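Local coordinates for scyllo-inositol 2-dehydrogenase (NADP(+)) IolW (Bacillus subtilis subsp. subtilis, PDB 3GDO) that catalyses the reversible NADPH-dependent reduction of scyllo-inosose to scyllo-inositol and does not accept NADH in place of NADPH, at the interface of chains A and B. Numbering follows the deposited sequence. Chains: chain A/B, Uncharacterized oxidoreductase yvaA.

The interface of chains A and B. Residues chain A 242, 246-247, 249, 283, 285; chain B 232-234.
The hydroxyl OG of A:Ser247 is gripped from both chains. The backbone N of B:Ala234 donates a hydrogen bond across the interface to OG of A:Ser247 (2.9 Å, 157° at the hydrogen). Within chain A, the imidazole ND1 of A:His242 and OG of A:Ser247 share a hydrogen bond of 2.7 Å, and either could be the donor. With OG turned opposite the carbonyl carbon (chi1 -73°), it points towards both partners. The ND1 bond should limit rotation of the imidazole. CG1 of B:Val232 sits over one face of the A:His242 ring, 3.5 Å from its centroid, a CH-pi contact. CB of A:Ser247 lies in the plane of this imidazole, beside its rim. An alanine in place of A:His242 would probably leave OG of A:Ser247 without its ND1 partner, free to turn away from B:Ala234, and strip the B:Val232 methyl of the ring beneath it. Further along, the methyl CB of B:Ala234 packs against CB of A:Thr283 at 3.6 Å. The ring of B:Pro233 rests on the backbone of A:Ser246, with B:Pro233 CG 3.6 Å from A:Ser246 CA. From the same strand as A:Thr283, CD1 of A:Ile285 reaches CA of B:Pro233 at 3.8 Å. The patch docks a loop of one chain on strands 239-242, 246-250 and 280-286 of the other. With its two-fold twin it would help hold the C-terminal alpha/beta domains in a dimer, if this assembly is the biological one.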
# COMPACT_ATOMS: atom_id res chain seq x y z
N HIS A 242 -6.53 4.34 -8.92
CA HIS A 242 -7.34 3.50 -9.80
C HIS A 242 -8.77 3.98 -9.85
O HIS A 242 -9.40 4.28 -8.80
CB HIS A 242 -7.33 2.05 -9.35
CG HIS A 242 -5.97 1.54 -9.04
ND1 HIS A 242 -4.98 1.42 -9.99
CD2 HIS A 242 -5.43 1.08 -7.88
CE1 HIS A 242 -3.88 0.96 -9.43
NE2 HIS A 242 -4.13 0.74 -8.15
N SER A 246 -9.26 3.51 -15.71
CA SER A 246 -7.87 3.93 -15.80
C SER A 246 -7.17 3.94 -14.45
O SER A 246 -7.81 4.10 -13.37
CB SER A 246 -7.83 5.34 -16.46
OG SER A 246 -8.65 6.22 -15.71
N SER A 247 -5.85 3.80 -14.52
CA SER A 247 -4.94 3.85 -13.38
C SER A 247 -3.82 4.82 -13.70
O SER A 247 -3.34 4.83 -14.85
CB SER A 247 -4.29 2.47 -13.19
OG SER A 247 -5.24 1.56 -12.66
N ILE A 249 -0.02 5.63 -12.17
CA ILE A 249 1.03 5.21 -11.21
C ILE A 249 2.24 6.06 -11.45
O ILE A 249 2.68 6.23 -12.63
CB ILE A 249 1.54 3.76 -11.45
CG1 ILE A 249 0.42 2.70 -11.54
CG2 ILE A 249 2.71 3.40 -10.47
CD1 ILE A 249 -0.56 2.67 -10.42
N THR A 283 -2.70 4.21 -17.54
CA THR A 283 -3.23 3.03 -18.22
C THR A 283 -4.73 3.16 -18.38
O THR A 283 -5.46 3.36 -17.39
CB THR A 283 -2.84 1.74 -17.50
OG1 THR A 283 -1.42 1.63 -17.48
CG2 THR A 283 -3.37 0.51 -18.24
N ILE A 285 -8.29 1.52 -20.22
CA ILE A 285 -8.89 0.30 -20.78
C ILE A 285 -10.17 0.70 -21.48
O ILE A 285 -11.04 1.33 -20.89
CB ILE A 285 -9.17 -0.78 -19.70
CG1 ILE A 285 -7.85 -1.25 -19.06
CG2 ILE A 285 -9.94 -1.99 -20.30
CD1 ILE A 285 -7.98 -2.33 -18.01
N VAL B 232 -8.96 -2.46 -10.96
CA VAL B 232 -7.61 -1.97 -10.96
C VAL B 232 -7.03 -2.13 -12.36
O VAL B 232 -6.50 -3.18 -12.69
CB VAL B 232 -6.68 -2.70 -9.90
CG1 VAL B 232 -5.22 -2.19 -10.04
CG2 VAL B 232 -7.13 -2.48 -8.49
N PRO B 233 -7.15 -1.07 -13.20
CA PRO B 233 -6.68 -1.20 -14.59
C PRO B 233 -5.20 -1.55 -14.66
O PRO B 233 -4.81 -2.38 -15.46
CB PRO B 233 -6.96 0.20 -15.18
CG PRO B 233 -8.26 0.55 -14.54
CD PRO B 233 -8.04 0.11 -13.04
N ALA B 234 -4.36 -0.94 -13.84
CA ALA B 234 -2.94 -1.34 -13.87
C ALA B 234 -2.43 -1.53 -12.48
O ALA B 234 -2.77 -0.75 -11.59
CB ALA B 234 -2.09 -0.33 -14.62